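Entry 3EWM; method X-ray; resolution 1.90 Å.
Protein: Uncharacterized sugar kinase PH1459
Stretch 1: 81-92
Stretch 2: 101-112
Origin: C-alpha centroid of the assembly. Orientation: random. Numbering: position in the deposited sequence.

Stretch 1 81-92: KDEKKHTGIVFV
Stretch 2 101-112: FLLYDDVAYFNM

The two stretches meet as antiparallel strands at one end and as loops at the other. The strand through Ile89 to Val92 runs against the strand that includes Phe101 and Leu102, with 165° between their N-to-C directions, the axes coming within 4.5 Å. Val90 pairs with Leu103 and Val92 with Phe101, both non-hydrogen-bonded pairs with CA-CA distances of 4.2 and 4.3 Å; between them lies the hydrogen-bonded pair Phe91 and Leu102, CA-CA 5.0 Å. All these residues are extended, for example -97/128 at Phe91, -130/104 at Leu102 and -150/158 at Phe101. Phe91 N donates to Leu102 O at 2.9 Å, and Leu102 N returns a bond to Phe91 O at 2.7 Å. Two residues along each chain, Tyr104 N donates to Ile89 O at 3.2 Å, nearly straight at 169°. Two CA-H...O contacts supplement this ladder, Val90 CA to Leu102 O at 3.4 Å and Phe101 CA to Phe91 O at 3.0 Å.

Beyond Tyr104 the second stretch turns through Asp105 (-97/-22) and Asp106 (-93/76), then enters a 3-10 segment at Ala108 (-64/-38). Here Ala108 N donates to His86 O at 2.8 Å, so the backbones stay linked outside the sheet. Water fills the gaps: one molecule accepts from His86 N (2.9 Å) and donates to Asp106 O (2.6 Å), while another donates to Ile89 O (2.7 Å) and Tyr104 O (2.5 Å) and accepts from Tyr109 OH (2.8 Å).

On one face of the sheet lie Val90, Val92, Leu103 and Phe101. Val90, chi1 p, sets CG2 3.8 Å from Phe101 CB and 3.9 Å from Leu103 CB; a beta-branched side chain suits such an extended, buried position. Phe101 is also p, and the end of its ring leads away from the partner strand. Phe91 (m, chi2 -91°) and Leu102 (t, p) occupy the other face. The Phe91 ring lies oblique to that of Tyr104, with centroids 5.8 Å apart, planes at 66° and CE2 to Tyr104 CE1 at 3.7 Å. Ile89 (p, t) places CD1 over a face of the Tyr104 ring (m), 4.1 Å from its centroid, a CH-pi contact that uses both the methyl and the aromatic surface.

Gly88 fits where space is short. Its CA is 3.6 Å from Tyr109 CE2, at the ring edge, and an ideal CB would come within a clashing 2.3 Å of that same CE2. Val107 CB packs 3.6 Å from Gly88 CA.

Polar side chains fasten the loop end. Lys85 (m, m, t, t) extends NZ to Asp106 OD2 at 2.6 Å, a salt bridge well served by its long chain, while its CB rests 3.6 Å from Ala108 N. Asp82 (t) divides its carboxylate: OD2 accepts from Asn111 ND2 at 2.7 Å, and OD1 accepts from Lys84 N at 2.7 Å and, weakly, from Lys85 N at 3.0 Å. Asn111 (t) supplies the amide donor, and the small Ala108 lets its CB approach Asp82 CB to 3.7 Å.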

# COMPACT_ATOMS: atom_id res chain seq x y z
N LYS A 81 11.93 -2.60 12.93
CA LYS A 81 11.58 -1.54 12.01
C LYS A 81 12.57 -1.58 10.86
O LYS A 81 13.79 -1.54 11.05
CB LYS A 81 11.60 -0.17 12.69
CG LYS A 81 10.59 -0.06 13.80
CD LYS A 81 10.42 1.39 14.24
CE LYS A 81 9.24 1.51 15.18
NZ LYS A 81 8.89 2.94 15.42
N ASP A 82 12.01 -1.67 9.67
CA ASP A 82 12.77 -1.69 8.43
C ASP A 82 12.95 -0.25 7.95
O ASP A 82 11.98 0.49 7.75
CB ASP A 82 12.02 -2.53 7.40
CG ASP A 82 12.90 -2.97 6.26
OD1 ASP A 82 13.73 -2.15 5.79
OD2 ASP A 82 12.74 -4.11 5.82
N GLU A 83 14.20 0.14 7.80
CA GLU A 83 14.52 1.46 7.27
C GLU A 83 14.45 1.53 5.75
O GLU A 83 14.50 2.61 5.17
CB GLU A 83 15.92 1.89 7.76
CG GLU A 83 16.05 1.96 9.28
CD GLU A 83 15.19 3.06 9.90
OE1 GLU A 83 14.74 3.97 9.18
OE2 GLU A 83 14.96 3.00 11.13
N LYS A 84 14.34 0.38 5.10
CA LYS A 84 14.32 0.34 3.64
C LYS A 84 12.99 -0.11 3.02
O LYS A 84 12.81 0.01 1.81
CB LYS A 84 15.45 -0.54 3.10
CG LYS A 84 16.84 -0.17 3.60
CD LYS A 84 17.30 1.12 2.97
CE LYS A 84 18.76 1.38 3.30
NZ LYS A 84 19.11 2.81 3.02
N LYS A 85 12.07 -0.65 3.81
CA LYS A 85 10.81 -1.11 3.26
C LYS A 85 9.71 -0.50 4.10
O LYS A 85 9.89 -0.23 5.27
CB LYS A 85 10.69 -2.64 3.24
CG LYS A 85 11.81 -3.42 2.51
CD LYS A 85 11.85 -3.17 1.03
CE LYS A 85 12.97 -4.01 0.37
NZ LYS A 85 12.88 -3.88 -1.11
N HIS A 86 8.57 -0.25 3.47
CA HIS A 86 7.43 0.32 4.17
C HIS A 86 6.63 -0.79 4.81
O HIS A 86 6.75 -1.96 4.44
CB HIS A 86 6.59 1.15 3.21
CG HIS A 86 7.36 2.30 2.65
ND1 HIS A 86 7.82 2.33 1.35
CD2 HIS A 86 7.85 3.41 3.25
CE1 HIS A 86 8.52 3.44 1.17
NE2 HIS A 86 8.55 4.11 2.31
N THR A 87 5.84 -0.39 5.79
CA THR A 87 4.97 -1.29 6.50
C THR A 87 4.04 -2.01 5.52
O THR A 87 3.52 -1.41 4.58
CB THR A 87 4.16 -0.49 7.53
OG1 THR A 87 5.06 0.06 8.51
CG2 THR A 87 3.15 -1.37 8.21
N GLY A 88 3.87 -3.31 5.74
CA GLY A 88 2.90 -4.07 4.98
C GLY A 88 1.54 -3.41 4.91
O GLY A 88 1.04 -2.84 5.90
N ILE A 89 0.95 -3.49 3.73
CA ILE A 89 -0.39 -3.04 3.52
C ILE A 89 -1.11 -4.05 2.64
O ILE A 89 -0.53 -4.70 1.76
CB ILE A 89 -0.46 -1.61 2.87
CG1 ILE A 89 0.28 -1.61 1.53
CG2 ILE A 89 -0.00 -0.47 3.85
CD1 ILE A 89 -0.14 -0.50 0.65
N VAL A 90 -2.38 -4.21 2.92
CA VAL A 90 -3.24 -4.96 2.05
C VAL A 90 -4.58 -4.25 1.97
O VAL A 90 -5.09 -3.78 2.97
CB VAL A 90 -3.38 -6.47 2.48
CG1 VAL A 90 -3.87 -6.59 3.89
CG2 VAL A 90 -4.32 -7.24 1.51
N PHE A 91 -5.09 -4.15 0.75
CA PHE A 91 -6.43 -3.62 0.50
C PHE A 91 -7.35 -4.80 0.38
O PHE A 91 -7.06 -5.75 -0.34
CB PHE A 91 -6.43 -2.79 -0.78
CG PHE A 91 -5.53 -1.59 -0.70
CD1 PHE A 91 -6.04 -0.36 -0.25
CD2 PHE A 91 -4.18 -1.69 -1.03
CE1 PHE A 91 -5.22 0.74 -0.15
CE2 PHE A 91 -3.35 -0.58 -0.93
CZ PHE A 91 -3.87 0.63 -0.48
N VAL A 92 -8.43 -4.77 1.15
CA VAL A 92 -9.24 -5.96 1.32
C VAL A 92 -10.70 -5.64 1.02
O VAL A 92 -11.22 -4.59 1.43
CB VAL A 92 -9.04 -6.62 2.74
CG1 VAL A 92 -7.58 -6.64 3.11
CG2 VAL A 92 -9.74 -5.84 3.79
N PHE A 101 -8.47 -9.24 -2.35
CA PHE A 101 -7.49 -8.41 -1.70
C PHE A 101 -6.40 -8.01 -2.68
O PHE A 101 -6.21 -8.64 -3.73
CB PHE A 101 -6.92 -9.11 -0.46
CG PHE A 101 -6.21 -10.36 -0.77
CD1 PHE A 101 -4.83 -10.35 -0.96
CD2 PHE A 101 -6.91 -11.56 -0.89
CE1 PHE A 101 -4.15 -11.51 -1.27
CE2 PHE A 101 -6.24 -12.73 -1.21
CZ PHE A 101 -4.86 -12.70 -1.40
N LEU A 102 -5.71 -6.93 -2.35
CA LEU A 102 -4.55 -6.51 -3.11
C LEU A 102 -3.50 -6.29 -2.08
O LEU A 102 -3.53 -5.31 -1.34
CB LEU A 102 -4.82 -5.23 -3.89
CG LEU A 102 -3.64 -4.57 -4.61
CD1 LEU A 102 -2.93 -5.52 -5.61
CD2 LEU A 102 -4.15 -3.32 -5.28
N LEU A 103 -2.59 -7.26 -2.02
CA LEU A 103 -1.51 -7.28 -1.03
C LEU A 103 -0.25 -6.76 -1.70
O LEU A 103 0.12 -7.23 -2.77
CB LEU A 103 -1.31 -8.70 -0.51
CG LEU A 103 -0.20 -8.92 0.53
CD1 LEU A 103 -0.64 -10.00 1.49
CD2 LEU A 103 1.14 -9.27 -0.16
N TYR A 104 0.37 -5.78 -1.06
CA TYR A 104 1.62 -5.19 -1.52
C TYR A 104 2.76 -6.02 -0.97
O TYR A 104 2.88 -6.20 0.24
CB TYR A 104 1.69 -3.72 -1.12
CG TYR A 104 0.94 -2.87 -2.11
CD1 TYR A 104 -0.44 -3.04 -2.29
CD2 TYR A 104 1.61 -1.97 -2.93
CE1 TYR A 104 -1.12 -2.33 -3.25
CE2 TYR A 104 0.92 -1.23 -3.88
CZ TYR A 104 -0.44 -1.43 -4.04
OH TYR A 104 -1.13 -0.70 -5.00
N ASP A 105 3.58 -6.57 -1.86
CA ASP A 105 4.52 -7.59 -1.43
C ASP A 105 5.91 -7.02 -1.14
O ASP A 105 6.67 -7.63 -0.42
CB ASP A 105 4.59 -8.75 -2.42
CG ASP A 105 5.22 -8.36 -3.74
OD1 ASP A 105 5.07 -7.19 -4.16
OD2 ASP A 105 5.88 -9.22 -4.35
N ASP A 106 6.27 -5.87 -1.69
CA ASP A 106 7.61 -5.44 -1.36
C ASP A 106 7.53 -4.53 -0.18
O ASP A 106 7.62 -3.30 -0.30
CB ASP A 106 8.37 -4.81 -2.51
CG ASP A 106 9.81 -5.28 -2.53
OD1 ASP A 106 10.18 -6.01 -3.48
OD2 ASP A 106 10.53 -4.99 -1.55
N VAL A 107 7.32 -5.18 0.97
CA VAL A 107 7.04 -4.51 2.21
C VAL A 107 7.88 -5.15 3.31
O VAL A 107 8.51 -6.19 3.10
CB VAL A 107 5.53 -4.61 2.58
CG1 VAL A 107 4.67 -3.77 1.59
CG2 VAL A 107 5.09 -6.07 2.61
N ALA A 108 7.87 -4.52 4.47
CA ALA A 108 8.84 -4.80 5.51
C ALA A 108 8.75 -6.22 6.05
O ALA A 108 9.79 -6.83 6.31
CB ALA A 108 8.68 -3.80 6.63
N TYR A 109 7.53 -6.76 6.19
CA TYR A 109 7.40 -8.07 6.84
C TYR A 109 7.95 -9.21 5.99
O TYR A 109 8.24 -10.29 6.51
CB TYR A 109 5.96 -8.36 7.33
CG TYR A 109 4.96 -8.54 6.23
CD1 TYR A 109 4.91 -9.71 5.48
CD2 TYR A 109 4.02 -7.54 5.96
CE1 TYR A 109 3.97 -9.89 4.48
CE2 TYR A 109 3.09 -7.69 4.95
CZ TYR A 109 3.08 -8.87 4.21
OH TYR A 109 2.16 -9.00 3.20
N PHE A 110 8.11 -8.94 4.69
CA PHE A 110 8.71 -9.88 3.74
C PHE A 110 10.23 -9.74 3.67
O PHE A 110 10.90 -10.53 3.00
CB PHE A 110 8.11 -9.70 2.35
CG PHE A 110 6.81 -10.42 2.12
CD1 PHE A 110 6.65 -11.75 2.50
CD2 PHE A 110 5.75 -9.77 1.47
CE1 PHE A 110 5.46 -12.42 2.26
CE2 PHE A 110 4.56 -10.46 1.20
CZ PHE A 110 4.41 -11.78 1.60
N ASN A 111 10.77 -8.78 4.42
CA ASN A 111 12.20 -8.47 4.42
C ASN A 111 12.94 -8.88 5.72
O ASN A 111 13.93 -8.24 6.10
CB ASN A 111 12.38 -6.96 4.19
CG ASN A 111 13.73 -6.60 3.61
OD1 ASN A 111 14.33 -7.38 2.85
ND2 ASN A 111 14.21 -5.40 3.93
N MSE A 112 12.48 -9.93 6.40
CA MSE A 112 13.13 -10.37 7.63
C MSE A 112 14.37 -11.18 7.34
O MSE A 112 14.36 -12.07 6.49
CB MSE A 112 12.17 -11.19 8.49
CG MSE A 112 11.18 -10.32 9.22
SE MSE A 112 10.15 -11.34 10.51
CE MSE A 112 8.82 -11.84 9.25
O HOH W 1 8.56 -1.08 0.65
O HOH W 2 1.54 -6.40 2.38